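Lipoteichoic acid primase (Listeria monocytogenes, PDB 4UOP) is an extracellular enzyme domain of the sulfatase family, with an alkaline-phosphatase-like alpha/beta fold and a magnesium ion bound in its metal site. Local coordinates at residues Leu60-Leu65 with Lys213-Leu218; Gln64-Gln69 with Gly283-Ile288; Gln101-Ser106 with Gly336-Ile341; Tyr148-Phe153 with Gly171-Tyr176; Pro239-Asp244 with Pro294-Lys299. All blocks are in the same frame, centred on the assembly; numbering follows the deposited sequence.

Interaction 1: residues Leu60-Leu65 with Lys213-Leu218; sequences LIIVQL and KFYAQL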
# COMPACT_ATOMS: atom_id res chain seq x y z
N LEU B 60 29.89 7.97 12.87
CA LEU B 60 29.01 7.81 11.70
C LEU B 60 27.89 8.84 11.78
O LEU B 60 27.14 8.89 12.76
CB LEU B 60 28.41 6.41 11.68
CG LEU B 60 27.39 6.08 10.58
CD1 LEU B 60 28.00 6.24 9.21
CD2 LEU B 60 26.87 4.66 10.79
N ILE B 61 27.81 9.68 10.76
CA ILE B 61 26.73 10.64 10.61
C ILE B 61 26.01 10.35 9.29
O ILE B 61 26.63 10.32 8.21
CB ILE B 61 27.26 12.07 10.63
CG1 ILE B 61 27.93 12.37 11.97
CG2 ILE B 61 26.13 13.04 10.32
CD1 ILE B 61 28.80 13.61 11.95
N ILE B 62 24.70 10.13 9.35
CA ILE B 62 23.92 9.84 8.16
C ILE B 62 22.76 10.84 8.09
O ILE B 62 22.04 11.02 9.08
CB ILE B 62 23.34 8.42 8.20
CG1 ILE B 62 24.49 7.40 8.30
CG2 ILE B 62 22.47 8.17 6.98
CD1 ILE B 62 24.03 5.96 8.25
N VAL B 63 22.66 11.52 6.96
CA VAL B 63 21.59 12.49 6.74
C VAL B 63 20.69 12.01 5.60
O VAL B 63 21.15 11.78 4.49
CB VAL B 63 22.10 13.90 6.41
CG1 VAL B 63 20.93 14.86 6.33
CG2 VAL B 63 23.11 14.37 7.44
N GLN B 64 19.42 11.83 5.92
CA GLN B 64 18.38 11.43 4.98
C GLN B 64 17.66 12.69 4.53
O GLN B 64 17.00 13.35 5.34
CB GLN B 64 17.40 10.48 5.65
CG GLN B 64 16.33 9.98 4.69
CD GLN B 64 15.42 8.94 5.30
OE1 GLN B 64 15.81 7.78 5.54
NE2 GLN B 64 14.17 9.33 5.52
N LEU B 65 17.81 13.01 3.26
CA LEU B 65 17.32 14.27 2.68
C LEU B 65 15.95 14.08 2.02
O LEU B 65 15.82 13.38 1.01
CB LEU B 65 18.33 14.78 1.67
CG LEU B 65 19.72 15.06 2.25
CD1 LEU B 65 20.74 15.12 1.13
CD2 LEU B 65 19.72 16.36 3.04
N LYS B 213 32.35 7.47 20.76
CA LYS B 213 32.02 7.18 19.38
C LYS B 213 30.50 7.23 19.26
O LYS B 213 29.79 6.70 20.14
CB LYS B 213 32.49 5.79 18.97
CG LYS B 213 33.99 5.63 18.82
CD LYS B 213 34.32 4.30 18.16
CE LYS B 213 33.57 3.15 18.83
NZ LYS B 213 34.15 1.83 18.49
N PHE B 214 30.00 7.84 18.18
CA PHE B 214 28.56 7.99 18.02
C PHE B 214 28.13 7.71 16.58
O PHE B 214 28.90 7.86 15.63
CB PHE B 214 28.11 9.40 18.45
CG PHE B 214 28.70 10.52 17.63
CD1 PHE B 214 28.11 10.93 16.46
CD2 PHE B 214 29.87 11.16 18.04
CE1 PHE B 214 28.65 11.95 15.70
CE2 PHE B 214 30.41 12.18 17.30
CZ PHE B 214 29.81 12.58 16.12
N TYR B 215 26.89 7.25 16.47
CA TYR B 215 26.15 7.20 15.22
C TYR B 215 24.97 8.14 15.39
O TYR B 215 24.14 7.95 16.29
CB TYR B 215 25.69 5.76 14.92
CG TYR B 215 24.57 5.61 13.90
CD1 TYR B 215 24.47 6.45 12.80
CD2 TYR B 215 23.63 4.59 14.03
CE1 TYR B 215 23.45 6.30 11.86
CE2 TYR B 215 22.63 4.41 13.09
CZ TYR B 215 22.52 5.30 12.03
OH TYR B 215 21.51 5.13 11.11
N ALA B 216 24.91 9.16 14.54
CA ALA B 216 23.78 10.08 14.49
C ALA B 216 23.08 9.98 13.14
O ALA B 216 23.73 10.08 12.09
CB ALA B 216 24.26 11.49 14.74
N GLN B 217 21.77 9.72 13.16
CA GLN B 217 20.93 9.71 11.96
C GLN B 217 20.02 10.94 12.00
O GLN B 217 19.26 11.09 12.94
CB GLN B 217 20.07 8.46 11.92
CG GLN B 217 19.12 8.39 10.74
CD GLN B 217 19.71 7.76 9.50
OE1 GLN B 217 20.67 6.98 9.56
NE2 GLN B 217 19.08 8.03 8.35
N LEU B 218 20.13 11.80 11.00
CA LEU B 218 19.32 13.00 10.91
C LEU B 218 18.37 12.87 9.73
O LEU B 218 18.78 12.47 8.63
CB LEU B 218 20.20 14.24 10.74
CG LEU B 218 21.10 14.60 11.92
CD1 LEU B 218 22.39 13.81 11.90
CD2 LEU B 218 21.45 16.08 11.91

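Interaction 2: residues Gln64-Gln69 with Gly283-Ile288; sequences QLESFQ and GDHHII. With MG (magnesium ion), chain J.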
# COMPACT_ATOMS: atom_id res chain seq x y z
N GLN B 64 19.42 11.83 5.92
CA GLN B 64 18.38 11.43 4.98
C GLN B 64 17.66 12.69 4.53
O GLN B 64 17.00 13.35 5.34
CB GLN B 64 17.40 10.48 5.65
CG GLN B 64 16.33 9.98 4.69
CD GLN B 64 15.42 8.94 5.30
OE1 GLN B 64 15.81 7.78 5.54
NE2 GLN B 64 14.17 9.33 5.52
N LEU B 65 17.81 13.01 3.26
CA LEU B 65 17.32 14.27 2.68
C LEU B 65 15.95 14.08 2.02
O LEU B 65 15.82 13.38 1.01
CB LEU B 65 18.33 14.78 1.67
CG LEU B 65 19.72 15.06 2.25
CD1 LEU B 65 20.74 15.12 1.13
CD2 LEU B 65 19.72 16.36 3.04
N GLU B 66 14.94 14.72 2.59
CA GLU B 66 13.56 14.54 2.16
C GLU B 66 13.33 14.92 0.69
O GLU B 66 13.61 16.05 0.27
CB GLU B 66 12.64 15.39 3.06
CG GLU B 66 11.18 15.33 2.65
CD GLU B 66 10.63 13.91 2.67
OE1 GLU B 66 10.58 13.31 3.76
OE2 GLU B 66 10.23 13.40 1.60
N SER B 67 12.83 13.95 -0.09
CA SER B 67 12.36 14.19 -1.46
C SER B 67 13.42 14.66 -2.48
O SER B 67 13.05 15.12 -3.56
CB SER B 67 11.15 15.16 -1.45
OG SER B 67 10.02 14.53 -0.85
N PHE B 68 14.70 14.49 -2.16
CA PHE B 68 15.78 14.70 -3.13
C PHE B 68 15.82 13.53 -4.14
O PHE B 68 15.82 12.36 -3.73
CB PHE B 68 17.15 14.79 -2.44
CG PHE B 68 17.49 16.15 -1.86
CD1 PHE B 68 16.65 16.79 -0.97
CD2 PHE B 68 18.72 16.75 -2.16
CE1 PHE B 68 17.00 18.02 -0.42
CE2 PHE B 68 19.07 17.98 -1.61
CZ PHE B 68 18.22 18.60 -0.72
N GLN B 69 15.88 13.84 -5.43
CA GLN B 69 16.03 12.82 -6.48
C GLN B 69 17.14 13.22 -7.42
O GLN B 69 17.32 14.40 -7.74
CB GLN B 69 14.72 12.57 -7.24
CG GLN B 69 14.14 13.79 -7.93
CD GLN B 69 12.69 13.57 -8.32
OE1 GLN B 69 11.81 13.62 -7.47
NE2 GLN B 69 12.44 13.29 -9.61
N GLY B 283 18.99 10.80 -0.57
CA GLY B 283 17.58 11.23 -0.62
C GLY B 283 16.70 10.07 -0.22
O GLY B 283 17.00 8.93 -0.55
N ASP B 284 15.60 10.33 0.50
CA ASP B 284 14.74 9.21 0.90
C ASP B 284 14.02 8.55 -0.27
O ASP B 284 13.95 7.33 -0.34
CB ASP B 284 13.79 9.53 2.07
CG ASP B 284 12.82 10.67 1.80
OD1 ASP B 284 12.97 11.41 0.80
OD2 ASP B 284 11.87 10.79 2.62
N HIS B 285 13.50 9.37 -1.19
CA HIS B 285 12.76 8.89 -2.35
C HIS B 285 12.44 10.09 -3.22
O HIS B 285 12.56 11.24 -2.78
CB HIS B 285 11.46 8.23 -1.89
CG HIS B 285 10.65 9.10 -1.00
ND1 HIS B 285 9.88 10.14 -1.48
CD2 HIS B 285 10.54 9.15 0.34
CE1 HIS B 285 9.32 10.78 -0.48
NE2 HIS B 285 9.71 10.20 0.64
N HIS B 286 12.05 9.80 -4.46
CA HIS B 286 11.68 10.84 -5.40
C HIS B 286 10.32 11.38 -5.05
O HIS B 286 9.55 10.75 -4.32
CB HIS B 286 11.68 10.31 -6.83
CG HIS B 286 10.41 9.64 -7.22
ND1 HIS B 286 10.05 8.40 -6.73
CD2 HIS B 286 9.42 10.02 -8.05
CE1 HIS B 286 8.88 8.05 -7.25
NE2 HIS B 286 8.48 9.03 -8.05
N ILE B 287 10.03 12.55 -5.58
CA ILE B 287 8.71 13.13 -5.38
C ILE B 287 8.11 13.68 -6.68
O ILE B 287 6.89 13.77 -6.79
CB ILE B 287 8.74 14.20 -4.26
CG1 ILE B 287 7.34 14.51 -3.74
CG2 ILE B 287 9.45 15.47 -4.72
CD1 ILE B 287 6.56 13.29 -3.28
N ILE B 288 8.94 14.04 -7.65
CA ILE B 288 8.47 14.61 -8.92
C ILE B 288 8.48 13.51 -9.99
O ILE B 288 9.52 12.92 -10.28
CB ILE B 288 9.38 15.77 -9.36
CG1 ILE B 288 9.52 16.83 -8.25
CG2 ILE B 288 8.88 16.36 -10.68
CD1 ILE B 288 8.24 17.56 -7.85
MG MG J . 9.92 11.45 2.47
O HOH W 1 13.64 12.08 4.84
O HOH W 2 7.74 11.84 2.33

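Interaction 3: residues Gln101-Ser106 with Gly336-Ile341; sequences QTVSKS and GGEIDI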
# COMPACT_ATOMS: atom_id res chain seq x y z
N GLN B 101 15.91 4.32 -4.56
CA GLN B 101 14.99 4.20 -3.44
C GLN B 101 14.46 2.76 -3.35
O GLN B 101 14.27 2.11 -4.37
CB GLN B 101 13.80 5.16 -3.61
CG GLN B 101 12.96 4.92 -4.85
CD GLN B 101 11.75 5.83 -4.94
OE1 GLN B 101 11.90 7.04 -5.08
NE2 GLN B 101 10.56 5.25 -4.89
N THR B 102 14.23 2.28 -2.14
CA THR B 102 13.59 1.01 -1.90
C THR B 102 12.50 1.25 -0.87
O THR B 102 12.71 1.02 0.33
CB THR B 102 14.59 -0.07 -1.41
OG1 THR B 102 15.26 0.34 -0.22
CG2 THR B 102 15.61 -0.37 -2.49
N VAL B 103 11.36 1.76 -1.33
CA VAL B 103 10.28 2.15 -0.43
C VAL B 103 8.98 1.53 -0.89
O VAL B 103 8.91 0.95 -1.97
CB VAL B 103 10.14 3.69 -0.30
CG1 VAL B 103 11.43 4.30 0.23
CG2 VAL B 103 9.76 4.34 -1.61
N SER B 104 7.95 1.65 -0.05
CA SER B 104 6.67 1.04 -0.31
C SER B 104 5.53 2.01 0.06
O SER B 104 5.50 3.13 -0.45
CB SER B 104 6.60 -0.27 0.50
OG SER B 104 5.40 -0.92 0.24
N LYS B 105 4.65 1.60 0.98
CA LYS B 105 3.43 2.34 1.31
C LYS B 105 3.68 3.66 2.02
O LYS B 105 2.98 4.65 1.81
CB LYS B 105 2.57 1.47 2.28
CG LYS B 105 1.41 0.75 1.63
CD LYS B 105 0.69 -0.22 2.59
CE LYS B 105 -0.58 0.43 3.17
NZ LYS B 105 -1.09 -0.15 4.45
N SER B 106 4.67 3.67 2.89
CA SER B 106 4.96 4.83 3.73
C SER B 106 6.39 5.32 3.43
O SER B 106 7.33 4.94 4.11
CB SER B 106 4.79 4.45 5.19
OG SER B 106 4.87 5.59 6.02
N GLY B 336 23.18 0.46 -6.20
CA GLY B 336 22.77 0.20 -4.85
C GLY B 336 21.40 0.77 -4.58
O GLY B 336 20.87 1.56 -5.36
N GLY B 337 20.83 0.33 -3.47
CA GLY B 337 19.59 0.87 -2.94
C GLY B 337 19.70 1.09 -1.46
O GLY B 337 20.73 0.77 -0.84
N GLU B 338 18.66 1.67 -0.87
CA GLU B 338 18.71 2.01 0.55
C GLU B 338 19.03 0.78 1.43
O GLU B 338 19.72 0.91 2.42
CB GLU B 338 17.45 2.72 0.99
CG GLU B 338 17.48 4.18 0.57
CD GLU B 338 16.11 4.83 0.39
OE1 GLU B 338 15.13 4.14 0.02
OE2 GLU B 338 16.06 6.06 0.59
N ILE B 339 18.54 -0.39 1.06
CA ILE B 339 18.87 -1.61 1.81
C ILE B 339 20.36 -1.94 1.86
O ILE B 339 20.78 -2.76 2.69
CB ILE B 339 18.12 -2.85 1.29
CG1 ILE B 339 18.41 -3.07 -0.20
CG2 ILE B 339 16.64 -2.73 1.58
CD1 ILE B 339 18.06 -4.47 -0.66
N ASP B 340 21.14 -1.38 0.94
CA ASP B 340 22.58 -1.65 0.85
C ASP B 340 23.45 -0.76 1.74
O ASP B 340 24.65 -0.99 1.85
CB ASP B 340 23.04 -1.52 -0.60
CG ASP B 340 22.29 -2.49 -1.53
OD1 ASP B 340 22.20 -3.69 -1.17
OD2 ASP B 340 21.78 -2.04 -2.59
N ILE B 341 22.86 0.27 2.35
CA ILE B 341 23.67 1.21 3.13
C ILE B 341 24.34 0.54 4.34
O ILE B 341 25.53 0.75 4.57
CB ILE B 341 22.88 2.48 3.51
CG1 ILE B 341 22.60 3.28 2.23
CG2 ILE B 341 23.68 3.30 4.51
CD1 ILE B 341 21.73 4.53 2.41

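Interaction 4: residues Tyr148-Phe153 with Gly171-Tyr176; sequences YKTATF and GFDKFY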
# COMPACT_ATOMS: atom_id res chain seq x y z
N TYR B 148 29.41 2.29 20.10
CA TYR B 148 28.76 3.51 19.61
C TYR B 148 27.53 3.79 20.46
O TYR B 148 26.76 2.88 20.77
CB TYR B 148 28.33 3.36 18.14
CG TYR B 148 29.46 3.34 17.14
CD1 TYR B 148 30.28 2.24 17.00
CD2 TYR B 148 29.72 4.44 16.33
CE1 TYR B 148 31.35 2.23 16.09
CE2 TYR B 148 30.76 4.44 15.42
CZ TYR B 148 31.58 3.33 15.30
OH TYR B 148 32.63 3.33 14.41
N LYS B 149 27.34 5.05 20.82
CA LYS B 149 26.05 5.55 21.28
C LYS B 149 25.30 5.99 20.02
O LYS B 149 25.91 6.56 19.12
CB LYS B 149 26.21 6.74 22.22
CG LYS B 149 26.81 6.38 23.58
CD LYS B 149 25.86 5.52 24.38
CE LYS B 149 26.37 5.27 25.79
NZ LYS B 149 25.38 4.45 26.53
N THR B 150 24.01 5.68 19.95
CA THR B 150 23.25 5.83 18.73
C THR B 150 22.04 6.73 18.97
O THR B 150 21.38 6.64 20.02
CB THR B 150 22.82 4.46 18.17
OG1 THR B 150 21.93 3.81 19.08
CG2 THR B 150 24.04 3.56 17.94
N ALA B 151 21.77 7.63 18.04
CA ALA B 151 20.64 8.55 18.17
C ALA B 151 20.09 8.89 16.81
O ALA B 151 20.82 8.92 15.82
CB ALA B 151 21.04 9.82 18.91
N THR B 152 18.79 9.19 16.77
CA THR B 152 18.19 9.73 15.56
C THR B 152 17.49 11.05 15.88
O THR B 152 16.98 11.21 16.99
CB THR B 152 17.26 8.69 14.90
OG1 THR B 152 16.76 9.17 13.64
CG2 THR B 152 16.12 8.33 15.84
N PHE B 153 17.49 11.96 14.90
CA PHE B 153 17.02 13.33 15.05
C PHE B 153 16.03 13.66 13.94
O PHE B 153 16.32 13.47 12.77
CB PHE B 153 18.18 14.32 14.91
CG PHE B 153 19.28 14.17 15.95
CD1 PHE B 153 20.25 13.18 15.82
CD2 PHE B 153 19.35 15.03 17.02
CE1 PHE B 153 21.27 13.07 16.75
CE2 PHE B 153 20.36 14.90 17.97
CZ PHE B 153 21.32 13.92 17.83
N GLY B 171 16.74 -0.43 18.28
CA GLY B 171 17.81 -0.31 19.26
C GLY B 171 18.59 0.99 19.22
O GLY B 171 19.73 1.02 19.64
N PHE B 172 17.98 2.08 18.74
CA PHE B 172 18.56 3.40 18.95
C PHE B 172 18.57 3.67 20.46
O PHE B 172 17.57 3.41 21.14
CB PHE B 172 17.78 4.52 18.22
CG PHE B 172 18.19 4.73 16.78
CD1 PHE B 172 19.41 5.32 16.47
CD2 PHE B 172 17.35 4.37 15.74
CE1 PHE B 172 19.80 5.50 15.17
CE2 PHE B 172 17.73 4.57 14.42
CZ PHE B 172 18.95 5.14 14.14
N ASP B 173 19.67 4.20 20.98
CA ASP B 173 19.73 4.59 22.40
C ASP B 173 18.75 5.73 22.71
O ASP B 173 18.12 5.75 23.78
CB ASP B 173 21.13 5.06 22.79
CG ASP B 173 22.13 3.92 22.85
OD1 ASP B 173 21.80 2.87 23.42
OD2 ASP B 173 23.25 4.08 22.33
N LYS B 174 18.65 6.68 21.78
CA LYS B 174 17.79 7.85 21.94
C LYS B 174 17.21 8.30 20.62
O LYS B 174 17.81 8.08 19.57
CB LYS B 174 18.59 9.05 22.47
CG LYS B 174 19.08 8.92 23.88
CD LYS B 174 19.74 10.21 24.31
CE LYS B 174 20.33 10.07 25.70
NZ LYS B 174 21.15 11.26 26.04
N PHE B 175 16.06 8.95 20.67
CA PHE B 175 15.59 9.73 19.54
C PHE B 175 15.21 11.11 20.02
O PHE B 175 14.68 11.28 21.12
CB PHE B 175 14.43 9.04 18.79
CG PHE B 175 13.21 8.82 19.62
CD1 PHE B 175 12.25 9.82 19.72
CD2 PHE B 175 13.01 7.62 20.28
CE1 PHE B 175 11.12 9.62 20.50
CE2 PHE B 175 11.87 7.42 21.06
CZ PHE B 175 10.93 8.43 21.15
N TYR B 176 15.52 12.10 19.20
CA TYR B 176 15.22 13.49 19.49
C TYR B 176 14.14 13.92 18.52
O TYR B 176 14.35 13.88 17.30
CB TYR B 176 16.47 14.34 19.27
CG TYR B 176 17.63 14.04 20.20
CD1 TYR B 176 18.47 12.96 19.97
CD2 TYR B 176 17.89 14.87 21.30
CE1 TYR B 176 19.54 12.71 20.81
CE2 TYR B 176 18.96 14.62 22.14
CZ TYR B 176 19.77 13.53 21.90
OH TYR B 176 20.84 13.29 22.72
O HOH W 3 22.49 1.46 19.88

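Interaction 5: residues Pro239-Asp244 with Pro294-Lys299; sequences PSDLKD and PEEQKK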
# COMPACT_ATOMS: atom_id res chain seq x y z
N PRO B 239 12.33 31.55 -13.25
CA PRO B 239 11.67 31.99 -14.50
C PRO B 239 10.16 31.76 -14.47
O PRO B 239 9.67 30.97 -13.65
CB PRO B 239 12.33 31.14 -15.57
CG PRO B 239 12.96 29.99 -14.87
CD PRO B 239 13.25 30.42 -13.47
N SER B 240 9.42 32.43 -15.34
CA SER B 240 7.95 32.44 -15.25
C SER B 240 7.32 31.07 -15.49
O SER B 240 6.20 30.81 -15.03
CB SER B 240 7.35 33.47 -16.21
OG SER B 240 7.49 33.03 -17.56
N ASP B 241 8.02 30.19 -16.20
CA ASP B 241 7.49 28.84 -16.37
C ASP B 241 7.72 27.94 -15.14
O ASP B 241 7.26 26.81 -15.14
CB ASP B 241 7.97 28.20 -17.66
CG ASP B 241 9.45 27.91 -17.70
OD1 ASP B 241 10.17 28.09 -16.70
OD2 ASP B 241 9.90 27.52 -18.79
N LEU B 242 8.37 28.47 -14.11
CA LEU B 242 8.48 27.80 -12.80
C LEU B 242 7.82 28.52 -11.63
O LEU B 242 7.44 27.88 -10.64
CB LEU B 242 9.93 27.61 -12.45
CG LEU B 242 10.63 26.54 -13.27
CD1 LEU B 242 12.12 26.59 -13.03
CD2 LEU B 242 10.07 25.17 -12.95
N LYS B 243 7.64 29.83 -11.72
CA LYS B 243 7.26 30.60 -10.56
C LYS B 243 5.85 30.16 -10.19
O LYS B 243 5.02 29.95 -11.07
CB LYS B 243 7.31 32.11 -10.84
CG LYS B 243 7.35 32.98 -9.58
CD LYS B 243 7.36 34.46 -9.90
CE LYS B 243 8.76 34.96 -10.19
NZ LYS B 243 9.46 35.44 -8.97
N ASP B 244 5.61 29.97 -8.90
CA ASP B 244 4.31 29.54 -8.34
C ASP B 244 3.76 28.22 -8.93
O ASP B 244 2.54 28.01 -9.06
CB ASP B 244 3.31 30.69 -8.44
CG ASP B 244 3.74 31.92 -7.61
OD1 ASP B 244 4.82 31.88 -6.97
OD2 ASP B 244 2.99 32.92 -7.58
N PRO B 294 4.74 19.51 -17.04
CA PRO B 294 4.44 20.26 -18.26
C PRO B 294 5.62 20.26 -19.21
O PRO B 294 6.78 20.33 -18.77
CB PRO B 294 4.16 21.68 -17.74
CG PRO B 294 3.77 21.51 -16.32
CD PRO B 294 4.48 20.27 -15.82
N GLU B 295 5.34 20.19 -20.51
CA GLU B 295 6.39 20.05 -21.50
C GLU B 295 7.51 21.07 -21.36
O GLU B 295 8.68 20.73 -21.50
CB GLU B 295 5.81 20.07 -22.93
CG GLU B 295 5.29 18.72 -23.38
CD GLU B 295 6.39 17.66 -23.45
OE1 GLU B 295 7.56 18.01 -23.74
OE2 GLU B 295 6.08 16.47 -23.23
N GLU B 296 7.16 22.32 -21.09
CA GLU B 296 8.19 23.36 -21.02
C GLU B 296 9.04 23.30 -19.73
O GLU B 296 10.09 23.94 -19.67
CB GLU B 296 7.60 24.76 -21.23
CG GLU B 296 6.94 25.39 -20.02
CD GLU B 296 5.55 24.87 -19.74
OE1 GLU B 296 5.04 24.03 -20.52
OE2 GLU B 296 4.95 25.31 -18.74
N GLN B 297 8.58 22.55 -18.73
CA GLN B 297 9.37 22.33 -17.51
C GLN B 297 10.34 21.16 -17.65
O GLN B 297 11.30 21.06 -16.89
CB GLN B 297 8.47 22.08 -16.30
CG GLN B 297 7.70 23.30 -15.86
CD GLN B 297 7.03 23.12 -14.52
OE1 GLN B 297 6.88 22.00 -14.02
NE2 GLN B 297 6.64 24.22 -13.91
N LYS B 298 10.12 20.29 -18.64
CA LYS B 298 10.99 19.12 -18.80
C LYS B 298 12.44 19.48 -19.09
O LYS B 298 13.35 18.73 -18.74
CB LYS B 298 10.44 18.16 -19.86
CG LYS B 298 9.21 17.42 -19.37
CD LYS B 298 8.76 16.36 -20.35
CE LYS B 298 7.41 15.80 -19.93
NZ LYS B 298 6.97 14.70 -20.82
N LYS B 299 12.70 20.65 -19.69
CA LYS B 299 14.09 21.08 -19.93
C LYS B 299 14.93 21.29 -18.65
O LYS B 299 16.16 21.43 -18.73
CB LYS B 299 14.14 22.36 -20.76
CG LYS B 299 13.66 23.60 -20.03
CD LYS B 299 13.93 24.86 -20.85
CE LYS B 299 13.31 26.08 -20.21
NZ LYS B 299 11.82 26.08 -20.31
O HOH W 4 4.83 25.93 -16.19

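Interaction 1: residues Leu60-Leu65 with Lys213-Leu218
The Tyr-215 ring takes Leu-60 on one face: CD2 of Leu-60 stands 4.0 Å from the ring centroid in a CH-pi contact, 28° off the normal. The carbonyl oxygen of Leu-60 lies in the ring plane, at the edge. Phe-214 meets the neighbouring residue differently, its edge atom CE1 coming within 3.8 Å of Ile-61 CG1. The two segments are adjacent parallel strands in the central sheet of the sulfatase-type alpha/beta fold, with Leu-60 opposite Tyr-215 and Val-63 opposite Leu-218. Their axes run 4.7 Å apart, joined by five nearly straight backbone hydrogen bonds from Leu-60 N at one end to Gln-64 N at the other.

On the face of Ile-61, Val-63, Ala-216 and Leu-218, helix 193-209 packs through Tyr-197 and Leu-204. Here Leu-218 CD1 lies alongside Ile-61 CG2, 4.1 Å away, both side chains pointing the same way. The face of Leu-60, Ile-62, Tyr-215 and Gln-217 turns to helix 107-117, where Tyr-116 touches Tyr-215 and Gln-217. Ile-62 slants across both of its neighbours, placing CD1 3.7 Å from Tyr-215 CE1. A bend in the Gln-217 chain (chi2 88°) folds the amide over Ile-62, OE1 lying 3.3 Å from Ile-62 CB. That same OE1 accepts a hydrogen bond of 2.6 Å from Tyr-215 OH, the hydroxyl standing 24° off the plane of the Gln-217 side-chain carbonyl.

Interaction 2: residues Gln64-Gln69 with Gly283-Ile288
Gln-69 is gripped tightly by the backbone of the facing segment: its OE1 accepts from Ile-287 N at 2.8 Å and from Ile-288 N at 2.9 Å. Its NE2 answers with a bond of 3.0 Å to Ile-288 O, in the plane of the amide; these three bonds to the facing backbone fix the turn of the amide. Asp-284 is held as well, OD1 taking the Ser-67 amide N at 2.7 Å on its syn side. This is the metal site of the sulfatase-type fold, built where the parallel strands end and the chain leaves Leu-65 in a type II turn. Asp-284 OD2 binds magnesium at 2.1 Å, His-285 NE2 and water 2 bind it too, and Glu-66 chelates through both oxygens, its carboxylate turned 78° from that of Asp-284. Thr-108 completes the protein ligands. In the second shell, Ser-67 OG donates to the anti lone pair of Glu-66 OE2. Asp-244 of the second subunit packs on Glu-66, Ser-67, His-285 and Ile-287. The link at Gln-64 is looser: water 1 accepts from its NE2 and reaches Asp-284 OD2 only weakly.

Interaction 3: residues Gln101-Ser106 with Gly336-Ile341
Thr-102 overlaps the aliphatic part of Glu-338, the two side chains running antiparallel past one another with Thr-102 OG1 3.5 Å from Glu-338 CB. The methyl CG2 of Thr-102 reaches instead over the backbone, 4.2 Å from Gly-337 CA. With its chain extended (chi2 154°), Glu-338 brings OE1 to the Thr-102 amide N, which donates a straight bond of 3.0 Å on the anti side, 31° out of the carboxylate plane. Val-103 CG1 borders the same oxygen at 3.7 Å. Both segments leave neighbouring parallel strands of the central alpha/beta sheet, 94-100 and 336-337, for the helices 107-117 and 341-348. The turn at 337-340 is tied by reciprocal bonds, Gly-337 N to Asp-340 OD2 at 2.7 Å and Asp-340 N to Gly-337 O. The Glu-338 side chain packs on Ala-111, Ser-114 and Tyr-282; its OE2 lies 2.6 Å from Asp-284 O, an oxygen pair that would probably favour a protonated acid. Gln-101 turns its amide the other way, OE1 accepting from His-286 N.

Interaction 4: residues Tyr148-Phe153 with Gly171-Tyr176
Phe-153 and Tyr-176 form a parallel-displaced pair, planes 4° apart, with little overlap of the rings. Phe-153 CE2 sits 3.4 Å from Tyr-176 CD1, near the rim of each face, and Ala-151 CB meets the edge of the Tyr-176 ring. Turned to the opposite face of the strands, Thr-152 sets CB over the centre of the Phe-172 ring, 4.0 Å from its centroid in a CH-pi contact. Thr-150 and Asp-173 exchange bonds: the Thr-150 amide N donates to Asp-173 OD2, and Asp-173 N donates to Thr-150 OG1, each at 3.0 Å. A chi1 of 64° turns OG1 toward the approaching segment, where it meets Asp-173 N. Lys-149 runs athwart Asp-173, the charged atoms Lys-149 NZ and Asp-173 OD2 4.7 Å apart and not in contact.

These pairs close a beta-alpha-beta unit, in which strand 149-153 runs through helix 163-169 to the parallel strand 174-176. Backbone bonds continue the pairing, the shortest from Tyr-176 N to Thr-152 O at 2.8 Å. Gly-171, at positive phi, ends the helix in a Schellman motif, and a water connects its carbonyl oxygen to Thr-150 OG1. Further out, Phe-172 meets Tyr-116 and Tyr-176 meets Phe-180, both edge-to-face. Ile-203 of helix 193-209 packs on Phe-153 and Tyr-176, while Thr-152 OG1 is bonded to Gln-217 O on the next strand.

Interaction 5: residues Pro239-Asp244 with Pro294-Lys299
Asp-241 and Lys-299 reach for each other head-on and meet in a salt bridge, Lys-299 NZ lying 2.8 Å from Asp-241 OD2 and nearly in line with the C-O bond. A bend at the last torsion of the lysine (chi4 -71°) brings NZ back over its own turn, where it also donates to Glu-296 O at 2.8 Å. The ammonium group is thus held by a charge across the contact and a carbonyl beside it.

Gln-297 reaches the backbone of the same aspartate: its chain is extended, and NE2 donates to Asp-241 O at 2.9 Å with the acceptor almost in the amide plane. Leu-242 slants across this amide, CD2 resting 3.7 Å from Gln-297 NE2. Between these two polar links, Glu-296 CG lies 3.8 Å from Asp-241 CB. A water donates to both Asp-241 O and Glu-296 OE2, bridging the more exposed side. The other aspartate oxygen, OD1, is bonded to Tyr-300 OH.

The contact joins two surface loops far from the centre of the chain, the second coiled in a helix-like turn. Leu-242 leads inward to Leu-247 and Phe-251 of helix 246-271 and to Ile-77 of strand 76-77, and Gln-297 packs on Leu-247.

In the fold
Interactions 1 to 4 gather round one central sheet. Strand 214-219 joins interaction 1 to interaction 4, centres about 9 Å apart, through backbone bonds such as Phe-153 N to Gln-217 O. Strand 59-65 carries interaction 1 forward into interaction 2, about 17 Å away between centres, where Glu-66, Asp-284 and His-285 hold the magnesium ion. Interaction 3 adjoins that site, its centre about 11 Å from interaction 2, and touches it through Gln-101 OE1 and His-286 N, 2.8 Å apart. Interaction 5 stands apart at the periphery, its centre about 20 Å from interaction 2 and about 42 Å from interaction 4, yet its second segment follows the metal-binding residues in the same long loop.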